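Local coordinates for A-type flavoprotein (Giardia intestinalis, PDB 2Q9U) that probably scavenges oxygen, reducing it at a mu-oxo-diiron centre with electrons passed on by flavin mononucleotide, at residues 22-25 with 26-29; 181-184 with 185-188; 205-208 with 209-212; 243-246 with 247-250. All blocks are in the same frame, centred on the assembly; numbering follows the deposited sequence.

Contact 1. Residues 22-25 with 26-29; sequences IVDW and MVRI
Arg-28 curls back so that its guanidinium takes the carbonyl oxygen of Trp-25 at its edge, near its plane. NH1 of Arg-28 donates to O of Trp-25 over 3.2 Å, with a bent N-H...O angle of 141°, and NH2 of the same group adds a longer, weak bond. A water donates a hydrogen bond of 2.8 Å to O of Trp-25 and accepts one from NH2 of Arg-28, so this oxygen has three donors. NH1 of Arg-28 also reaches O of Val-27, at 2.7 Å, coming from above that carbonyl's plane. The bend at chi2 (-68°) turns the chain back on itself; a long side chain with several N-H groups suits such a place.

OD1 of Asp-24 accepts a weak bond of 3.3 Å from N of Val-27, and a second water links OD1 to N of Met-26. The Asp-24 and Val-27 side chains cross at about a right angle, OD2 of Asp-24 lying 3.4 Å from CB of Val-27. Farther out, Tyr-41 on strand 39-46 gives OD2 its hydrogen bond and so positions the carboxylate. CG1 of Val-23 sits over the centre of one indole face of Trp-25, 3.5 Å above it. In the second subunit, Thr-288 packs on Trp-25 and His-271 on Met-26.

The aspartate and the arginine carry opposite charges yet do not pair with each other: where strand 17-24 ends, OD1, the guanidinium and two waters serve O of Trp-25 and the N-H groups of Met-26 and Val-27, while OD2 is held by Tyr-41.

Contact 2. Residues 181-184 with 185-188; sequences RRWA and DECD
Glu-186 reaches back to the edge of Trp-183. Its CB rests 3.7 Å from CG of Arg-181, and beyond it CG passes near CB and O of Trp-183 as the chain extends. CD arrives in the plane of the indole, at its edge, 3.7 Å from CD1 of Trp-183; the carboxylate is turned 76° against the ring, so it meets the indole's rim without stacking. OE2 lies beside the same CD1. At the tip, OE1 of Glu-186 accepts the backbone N-H of Trp-183 at 3.2 Å (143°), the donor standing above the carboxylate plane, and takes a second bond, 2.7 Å long, from a water that also accepts from N of Arg-182.

The guanidinium of Arg-181 lies with one face 3.4 Å from O of Glu-186, offset toward its rim, and reaches out to a weak, long ion pair with Glu-287 of the second subunit. SG of Cys-187 fits against CB of Arg-181 at 3.6 Å. Asp-185 runs alongside Trp-183, and Arg-235 binds both, by a salt bridge to OD2 of the aspartate and a cation-pi contact with the indole. Ala-184 touches Val-192 and Val-232, where a small side chain probably suits the close approach.

Two backbone bonds close the turn, N of Glu-186 to O of Trp-183 and the 2.9 Å bond from N of Cys-187 to O of Ala-184, both of the i to i+3 kind found in a 3-10 turn. With the glutamate returning to the N-H three residues earlier, this resembles one half of a capping box at the start of a 3-10 turn.

Contact 3. Residues 205-208 with 209-212; sequences GLFS and AQMR
O of Phe-207 accepts the amide of Met-211 at 2.9 Å, with an N-H...O angle of 157° and the donor nearly along the C=O axis. This is the opening turn of helix 208-219, with Phe-207 as its N-cap; the next bond of the series joins N of Arg-212 to O of Ser-208, also 2.9 Å. One face of the Phe-207 ring is covered by CG of Leu-206, 3.5 Å above its centre, and the ring edge meets the amide end of Gln-210, which is folded back by its bend at chi2 (82°) and stands almost perpendicular to the ring. Phe-207 also packs on His-152 of the diiron pocket; the side chain of Leu-206, about 5 Å from a bound flavin mononucleotide, packs on Asn-319 of the third subunit. The long chain of Arg-212 bends at chi3, bringing one guanidinium face 3.4 Å from CA of Ala-209, which is offset toward the rim, while NH1 bonds to O of Ser-250. Phenylalanine has no polar side-chain atom to cap the helix, and a water probably makes up for this in part: it donates to O of Leu-206 at 2.9 Å and accepts from N of Ala-209 at 3.1 Å.

Contact 4. Residues 243-246 with 247-250; sequences IAEY and DRWS
Tyr-246 and Trp-249 form the buried flank of this last stretch of helix 236-250, while Ala-244, Asp-247 and Arg-248 are partly exposed and near waters. The two aromatics touch each other only lightly, CD1 of Tyr-246 lying 4.2 Å from CE3 of Trp-249; their packing comes from rings around them, Phe-173 and Phe-196 on the tyrosine, His-254 and Tyr-306 on the tryptophan. The backbone beneath is straight: N of Trp-249 gives O of Glu-245 a 2.8 Å bond at 169°. At the end Ser-250 turns its hydroxyl back (chi1 64°), and OG donates to O of Asp-247 at 2.8 Å.

On the neighbouring flank, NH2 of Arg-248 meets OE1 of Glu-245 in a 2.8 Å salt bridge. The oxygen lies in the guanidinium plane but is approached on its anti side. One guanidinium face of Arg-248 is centred 3.6 Å over O of Ala-244. A water accepts from NE of Arg-248, and another donates to O of Ala-244 and OD2 of Asp-247, whose OD1 pairs with Lys-251. Glu-245 bridges from the buried side, its OE2 bonded to the hydroxyl of Tyr-306.

The aromatic flank presses on Thr-200 of helix 189-204 and Met-211 of helix 208-219, packing three helices together.

How the contacts relate
Contacts 1 to 4 follow one another along the chain. Contacts 3 and 4, with centres 10 Å apart, touch directly, so that the start of helix 208-219 lies against the end of helix 236-250. Contacts 1 and 2 have centres 18 Å apart and meet through CG2 of Val-23 and NH1 of Arg-182, at 3.5 Å; both also reach the second subunit. Contact 2 leads into helix 189-204, against which contact 4 packs, while contact 1 is 27 Å, between centres, from each of contacts 3 and 4. They thus combine loops at a subunit boundary with helix packing in the metallo-beta-lactamase-like part, which houses the diiron centre.

Contact 1. Residues 22-25 with 26-29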
loop_
_atom_site.group_PDB
_atom_site.type_symbol
_atom_site.label_atom_id
_atom_site.label_comp_id
_atom_site.label_asym_id
_atom_site.label_seq_id
_atom_site.Cartn_x
_atom_site.Cartn_y
_atom_site.Cartn_z
ATOM N N ILE A 22 -2.190 23.431 13.200
ATOM C CA ILE A 22 -1.071 22.725 12.573
ATOM C C ILE A 22 -1.543 22.084 11.286
ATOM O O ILE A 22 -2.715 21.722 11.153
ATOM C CB ILE A 22 -0.390 21.674 13.502
ATOM C CG1 ILE A 22 -1.259 20.413 13.728
ATOM C CG2 ILE A 22 0.046 22.295 14.874
ATOM C CD1 ILE A 22 -1.013 19.261 12.680
ATOM N N VAL A 23 -0.626 21.948 10.341
ATOM C CA VAL A 23 -0.941 21.226 9.100
ATOM C C VAL A 23 -0.367 19.842 9.259
ATOM O O VAL A 23 0.829 19.682 9.589
ATOM C CB VAL A 23 -0.359 21.909 7.828
ATOM C CG1 VAL A 23 -0.780 21.086 6.572
ATOM C CG2 VAL A 23 -0.910 23.363 7.672
ATOM N N ASP A 24 -1.233 18.841 9.093
ATOM C CA ASP A 24 -0.821 17.438 9.205
ATOM C C ASP A 24 -0.520 16.949 7.772
ATOM O O ASP A 24 -1.362 16.348 7.082
ATOM C CB ASP A 24 -1.905 16.597 9.906
ATOM C CG ASP A 24 -1.409 15.220 10.341
ATOM O OD1 ASP A 24 -0.362 14.770 9.837
ATOM O OD2 ASP A 24 -2.113 14.544 11.140
ATOM N N TRP A 25 0.692 17.245 7.328
ATOM C CA TRP A 25 1.147 16.907 5.972
ATOM C C TRP A 25 1.132 15.390 5.707
ATOM O O TRP A 25 0.813 14.946 4.605
ATOM C CB TRP A 25 2.563 17.461 5.757
ATOM C CG TRP A 25 2.606 18.989 5.731
ATOM C CD1 TRP A 25 3.022 19.835 6.740
ATOM C CD2 TRP A 25 2.191 19.830 4.650
ATOM N NE1 TRP A 25 2.898 21.148 6.336
ATOM C CE2 TRP A 25 2.413 21.169 5.050
ATOM C CE3 TRP A 25 1.666 19.579 3.364
ATOM C CZ2 TRP A 25 2.137 22.249 4.218
ATOM C CZ3 TRP A 25 1.397 20.667 2.534
ATOM C CH2 TRP A 25 1.620 21.975 2.968
ATOM N N MET A 26 1.420 14.597 6.716
ATOM C CA MET A 26 1.697 13.176 6.503
ATOM C C MET A 26 0.553 12.194 6.699
ATOM O O MET A 26 0.653 11.030 6.254
ATOM C CB MET A 26 2.870 12.771 7.379
ATOM C CG MET A 26 4.096 13.573 6.992
ATOM S SD MET A 26 5.567 13.054 7.833
ATOM C CE MET A 26 5.195 13.479 9.483
ATOM N N VAL A 27 -0.519 12.633 7.366
ATOM C CA VAL A 27 -1.595 11.702 7.709
ATOM C C VAL A 27 -2.236 11.150 6.432
ATOM O O VAL A 27 -2.554 11.909 5.494
ATOM C CB VAL A 27 -2.644 12.271 8.707
ATOM C CG1 VAL A 27 -3.439 13.455 8.137
ATOM C CG2 VAL A 27 -3.597 11.152 9.202
ATOM N N ARG A 28 -2.382 9.830 6.385
ATOM C CA ARG A 28 -3.008 9.177 5.217
ATOM C C ARG A 28 -4.224 8.331 5.559
ATOM O O ARG A 28 -5.079 8.094 4.703
ATOM C CB ARG A 28 -1.989 8.352 4.399
ATOM C CG ARG A 28 -0.957 9.217 3.656
ATOM C CD ARG A 28 -1.565 10.045 2.516
ATOM N NE ARG A 28 -0.556 10.953 1.960
ATOM C CZ ARG A 28 -0.319 12.198 2.387
ATOM N NH1 ARG A 28 -1.070 12.744 3.344
ATOM N NH2 ARG A 28 0.657 12.919 1.833
ATOM N N ILE A 29 -4.289 7.874 6.803
ATOM C CA ILE A 29 -5.459 7.150 7.298
ATOM C C ILE A 29 -5.843 7.806 8.613
ATOM O O ILE A 29 -5.014 7.932 9.522
ATOM C CB ILE A 29 -5.205 5.619 7.495
ATOM C CG1 ILE A 29 -4.721 4.955 6.205
ATOM C CG2 ILE A 29 -6.506 4.911 8.017
ATOM C CD1 ILE A 29 -5.745 4.900 5.107
HETATM O O HOH W 1 2.312 15.452 9.552
HETATM O O HOH W 2 -0.332 15.862 2.218
#

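Contact 2. Residues 181-184 with 185-188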
loop_
_atom_site.group_PDB
_atom_site.type_symbol
_atom_site.label_atom_id
_atom_site.label_comp_id
_atom_site.label_asym_id
_atom_site.label_seq_id
_atom_site.Cartn_x
_atom_site.Cartn_y
_atom_site.Cartn_z
ATOM N N ARG A 181 -2.130 27.416 2.515
ATOM C CA ARG A 181 -3.188 28.418 2.321
ATOM C C ARG A 181 -4.217 28.294 3.444
ATOM O O ARG A 181 -4.598 27.201 3.798
ATOM C CB ARG A 181 -3.915 28.191 0.976
ATOM C CG ARG A 181 -3.267 28.837 -0.262
ATOM C CD ARG A 181 -1.980 28.150 -0.751
ATOM N NE ARG A 181 -1.524 28.715 -2.033
ATOM C CZ ARG A 181 -1.905 28.276 -3.237
ATOM N NH1 ARG A 181 -2.741 27.247 -3.362
ATOM N NH2 ARG A 181 -1.450 28.875 -4.332
ATOM N N ARG A 182 -4.700 29.422 3.952
ATOM C CA ARG A 182 -5.731 29.389 4.981
ATOM C C ARG A 182 -7.137 29.592 4.468
ATOM O O ARG A 182 -8.095 29.300 5.182
ATOM C CB ARG A 182 -5.414 30.369 6.130
ATOM C CG ARG A 182 -4.022 30.126 6.759
ATOM C CD ARG A 182 -3.887 28.709 7.438
ATOM N NE ARG A 182 -2.445 28.446 7.603
ATOM C CZ ARG A 182 -1.798 27.369 7.219
ATOM N NH1 ARG A 182 -2.449 26.306 6.702
ATOM N NH2 ARG A 182 -0.473 27.347 7.407
ATOM N N TRP A 183 -7.274 30.095 3.237
ATOM C CA TRP A 183 -8.594 30.416 2.701
ATOM C C TRP A 183 -8.889 29.649 1.414
ATOM O O TRP A 183 -8.008 29.480 0.577
ATOM C CB TRP A 183 -8.691 31.891 2.365
ATOM C CG TRP A 183 -8.505 32.842 3.498
ATOM C CD1 TRP A 183 -7.396 33.593 3.764
ATOM C CD2 TRP A 183 -9.480 33.188 4.486
ATOM N NE1 TRP A 183 -7.623 34.393 4.866
ATOM C CE2 TRP A 183 -8.895 34.176 5.321
ATOM C CE3 TRP A 183 -10.793 32.756 4.753
ATOM C CZ2 TRP A 183 -9.571 34.733 6.423
ATOM C CZ3 TRP A 183 -11.481 33.330 5.843
ATOM C CH2 TRP A 183 -10.856 34.303 6.662
ATOM N N ALA A 184 -10.152 29.275 1.251
ATOM C CA ALA A 184 -10.606 28.487 0.098
ATOM C C ALA A 184 -10.312 29.215 -1.226
ATOM O O ALA A 184 -9.866 28.603 -2.210
ATOM C CB ALA A 184 -12.114 28.177 0.233
ATOM N N ASP A 185 -10.534 30.534 -1.218
ATOM C CA ASP A 185 -10.396 31.371 -2.414
ATOM C C ASP A 185 -8.943 31.498 -2.898
ATOM O O ASP A 185 -8.690 31.810 -4.064
ATOM C CB ASP A 185 -11.039 32.754 -2.152
ATOM C CG ASP A 185 -10.465 33.440 -0.926
ATOM O OD1 ASP A 185 -9.448 34.140 -1.055
ATOM O OD2 ASP A 185 -10.995 33.254 0.193
ATOM N N GLU A 186 -7.981 31.247 -2.005
ATOM C CA GLU A 186 -6.579 31.164 -2.384
ATOM C C GLU A 186 -6.173 29.846 -3.035
ATOM O O GLU A 186 -5.054 29.729 -3.525
ATOM C CB GLU A 186 -5.675 31.436 -1.189
ATOM C CG GLU A 186 -5.959 32.789 -0.515
ATOM C CD GLU A 186 -5.268 32.925 0.819
ATOM O OE1 GLU A 186 -5.198 31.933 1.570
ATOM O OE2 GLU A 186 -4.788 34.039 1.115
ATOM N N CYS A 187 -7.078 28.863 -3.020
ATOM C CA CYS A 187 -6.842 27.545 -3.595
ATOM C C CYS A 187 -7.635 27.427 -4.881
ATOM O O CYS A 187 -8.236 28.418 -5.310
ATOM C CB CYS A 187 -7.299 26.476 -2.597
ATOM S SG CYS A 187 -6.435 26.584 -1.030
ATOM N N ASP A 188 -7.661 26.242 -5.505
ATOM C CA ASP A 188 -8.698 25.998 -6.534
ATOM C C ASP A 188 -9.968 25.700 -5.782
ATOM O O ASP A 188 -10.051 24.668 -5.138
ATOM C CB ASP A 188 -8.369 24.814 -7.473
ATOM C CG ASP A 188 -7.253 25.141 -8.439
ATOM O OD1 ASP A 188 -7.146 26.317 -8.865
ATOM O OD2 ASP A 188 -6.465 24.231 -8.749
HETATM O O HOH W 3 -3.414 31.958 3.551
#

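Contact 3. Residues 205-208 with 209-212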
loop_
_atom_site.group_PDB
_atom_site.type_symbol
_atom_site.label_atom_id
_atom_site.label_comp_id
_atom_site.label_asym_id
_atom_site.label_seq_id
_atom_site.Cartn_x
_atom_site.Cartn_y
_atom_site.Cartn_z
ATOM N N GLY A 205 -22.639 12.124 6.811
ATOM C CA GLY A 205 -23.652 11.581 5.868
ATOM C C GLY A 205 -24.988 11.250 6.529
ATOM O O GLY A 205 -26.048 11.427 5.925
ATOM N N LEU A 206 -24.937 10.749 7.763
ATOM C CA LEU A 206 -26.143 10.316 8.477
ATOM C C LEU A 206 -26.804 11.447 9.298
ATOM O O LEU A 206 -27.820 11.204 9.985
ATOM C CB LEU A 206 -25.847 9.119 9.400
ATOM C CG LEU A 206 -24.908 9.257 10.610
ATOM C CD1 LEU A 206 -25.049 8.042 11.498
ATOM C CD2 LEU A 206 -23.419 9.407 10.227
ATOM N N PHE A 207 -26.254 12.657 9.198
ATOM C CA PHE A 207 -26.686 13.771 10.064
ATOM C C PHE A 207 -27.373 14.943 9.320
ATOM O O PHE A 207 -27.280 16.110 9.748
ATOM C CB PHE A 207 -25.519 14.236 10.948
ATOM C CG PHE A 207 -24.970 13.145 11.866
ATOM C CD1 PHE A 207 -25.802 12.501 12.787
ATOM C CD2 PHE A 207 -23.623 12.769 11.804
ATOM C CE1 PHE A 207 -25.326 11.517 13.622
ATOM C CE2 PHE A 207 -23.132 11.802 12.651
ATOM C CZ PHE A 207 -23.987 11.164 13.559
ATOM N N SER A 208 -28.092 14.646 8.227
ATOM C CA SER A 208 -28.736 15.751 7.446
ATOM C C SER A 208 -29.749 16.536 8.278
ATOM O O SER A 208 -29.860 17.756 8.133
ATOM C CB SER A 208 -29.404 15.243 6.150
ATOM O OG SER A 208 -30.364 14.234 6.443
ATOM N N ALA A 209 -30.467 15.845 9.166
ATOM C CA ALA A 209 -31.478 16.505 9.999
ATOM C C ALA A 209 -30.784 17.501 10.940
ATOM O O ALA A 209 -31.229 18.652 11.107
ATOM C CB ALA A 209 -32.274 15.481 10.783
ATOM N N GLN A 210 -29.658 17.075 11.501
ATOM C CA GLN A 210 -28.884 17.927 12.402
ATOM C C GLN A 210 -28.289 19.111 11.636
ATOM O O GLN A 210 -28.246 20.218 12.154
ATOM C CB GLN A 210 -27.819 17.124 13.147
ATOM C CG GLN A 210 -28.388 16.085 14.165
ATOM C CD GLN A 210 -28.840 14.753 13.550
ATOM O OE1 GLN A 210 -28.820 14.553 12.324
ATOM N NE2 GLN A 210 -29.240 13.822 14.422
ATOM N N MET A 211 -27.891 18.895 10.382
ATOM C CA MET A 211 -27.443 20.005 9.523
ATOM C C MET A 211 -28.538 21.030 9.214
ATOM O O MET A 211 -28.258 22.246 9.187
ATOM C CB MET A 211 -26.795 19.492 8.227
ATOM C CG MET A 211 -26.299 20.627 7.288
ATOM S SD MET A 211 -24.952 21.614 8.017
ATOM C CE MET A 211 -23.636 20.381 8.002
ATOM N N ARG A 212 -29.767 20.545 8.998
ATOM C CA ARG A 212 -30.920 21.424 8.770
ATOM C C ARG A 212 -31.086 22.363 9.970
ATOM O O ARG A 212 -31.247 23.577 9.789
ATOM C CB ARG A 212 -32.201 20.615 8.518
ATOM C CG ARG A 212 -32.303 20.029 7.092
ATOM C CD ARG A 212 -33.742 19.584 6.743
ATOM N NE ARG A 212 -34.263 18.568 7.660
ATOM C CZ ARG A 212 -34.039 17.256 7.576
ATOM N NH1 ARG A 212 -33.282 16.751 6.611
ATOM N NH2 ARG A 212 -34.582 16.441 8.474
HETATM O O HOH W 4 -30.109 12.933 10.186
#

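Contact 4. Residues 243-246 with 247-250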
loop_
_atom_site.group_PDB
_atom_site.type_symbol
_atom_site.label_atom_id
_atom_site.label_comp_id
_atom_site.label_asym_id
_atom_site.label_seq_id
_atom_site.Cartn_x
_atom_site.Cartn_y
_atom_site.Cartn_z
ATOM N N ILE A 243 -21.953 26.935 1.881
ATOM C CA ILE A 243 -23.263 26.986 2.532
ATOM C C ILE A 243 -24.339 26.362 1.642
ATOM O O ILE A 243 -25.143 25.549 2.132
ATOM C CB ILE A 243 -23.654 28.430 2.937
ATOM C CG1 ILE A 243 -22.737 28.918 4.066
ATOM C CG2 ILE A 243 -25.112 28.474 3.426
ATOM C CD1 ILE A 243 -22.775 30.425 4.302
ATOM N N ALA A 244 -24.326 26.724 0.355
ATOM C CA ALA A 244 -25.320 26.192 -0.617
ATOM C C ALA A 244 -25.274 24.665 -0.756
ATOM O O ALA A 244 -26.328 24.024 -0.865
ATOM C CB ALA A 244 -25.165 26.840 -1.961
ATOM N N GLU A 245 -24.070 24.084 -0.743
ATOM C CA GLU A 245 -23.930 22.618 -0.802
ATOM C C GLU A 245 -24.497 21.940 0.454
ATOM O O GLU A 245 -25.247 20.959 0.353
ATOM C CB GLU A 245 -22.460 22.225 -1.014
ATOM C CG GLU A 245 -22.205 20.680 -1.081
ATOM C CD GLU A 245 -22.834 20.006 -2.298
ATOM O OE1 GLU A 245 -23.070 20.695 -3.312
ATOM O OE2 GLU A 245 -23.082 18.782 -2.246
ATOM N N TYR A 246 -24.110 22.415 1.639
ATOM C CA TYR A 246 -24.704 21.899 2.877
ATOM C C TYR A 246 -26.234 22.027 2.871
ATOM O O TYR A 246 -26.961 21.120 3.312
ATOM C CB TYR A 246 -24.151 22.644 4.088
ATOM C CG TYR A 246 -22.913 22.082 4.709
ATOM C CD1 TYR A 246 -22.416 20.815 4.368
ATOM C CD2 TYR A 246 -22.244 22.812 5.693
ATOM C CE1 TYR A 246 -21.260 20.314 4.971
ATOM C CE2 TYR A 246 -21.117 22.325 6.304
ATOM C CZ TYR A 246 -20.623 21.078 5.946
ATOM O OH TYR A 246 -19.502 20.635 6.595
ATOM N N ASP A 247 -26.721 23.155 2.375
ATOM C CA ASP A 247 -28.178 23.377 2.323
ATOM C C ASP A 247 -28.889 22.363 1.417
ATOM O O ASP A 247 -29.888 21.761 1.824
ATOM C CB ASP A 247 -28.496 24.803 1.880
ATOM C CG ASP A 247 -29.988 25.108 1.975
ATOM O OD1 ASP A 247 -30.525 24.990 3.093
ATOM O OD2 ASP A 247 -30.614 25.415 0.931
ATOM N N ARG A 248 -28.376 22.181 0.200
ATOM C CA ARG A 248 -28.931 21.195 -0.714
ATOM C C ARG A 248 -28.844 19.814 -0.094
ATOM O O ARG A 248 -29.843 19.098 -0.025
ATOM C CB ARG A 248 -28.235 21.222 -2.081
ATOM C CG ARG A 248 -28.671 22.379 -2.991
ATOM C CD ARG A 248 -28.031 22.261 -4.392
ATOM N NE ARG A 248 -26.565 22.129 -4.307
ATOM C CZ ARG A 248 -25.705 23.142 -4.394
ATOM N NH1 ARG A 248 -26.149 24.387 -4.570
ATOM N NH2 ARG A 248 -24.397 22.917 -4.296
ATOM N N TRP A 249 -27.661 19.446 0.398
ATOM C CA TRP A 249 -27.497 18.117 0.988
ATOM C C TRP A 249 -28.445 17.879 2.166
ATOM O O TRP A 249 -29.059 16.813 2.253
ATOM C CB TRP A 249 -26.030 17.845 1.398
ATOM C CG TRP A 249 -25.942 16.666 2.319
ATOM C CD1 TRP A 249 -26.190 15.352 2.001
ATOM C CD2 TRP A 249 -25.640 16.699 3.717
ATOM N NE1 TRP A 249 -26.045 14.564 3.120
ATOM C CE2 TRP A 249 -25.716 15.361 4.192
ATOM C CE3 TRP A 249 -25.323 17.733 4.628
ATOM C CZ2 TRP A 249 -25.473 15.027 5.536
ATOM C CZ3 TRP A 249 -25.084 17.397 5.982
ATOM C CH2 TRP A 249 -25.164 16.049 6.420
ATOM N N SER A 250 -28.580 18.859 3.067
ATOM C CA SER A 250 -29.467 18.713 4.240
ATOM C C SER A 250 -30.927 18.465 3.810
ATOM O O SER A 250 -31.709 17.879 4.564
ATOM C CB SER A 250 -29.417 19.925 5.169
ATOM O OG SER A 250 -29.904 21.094 4.516
HETATM O O HOH W 5 -28.799 25.558 -1.675
HETATM O O HOH W 6 -25.460 19.797 -5.568
#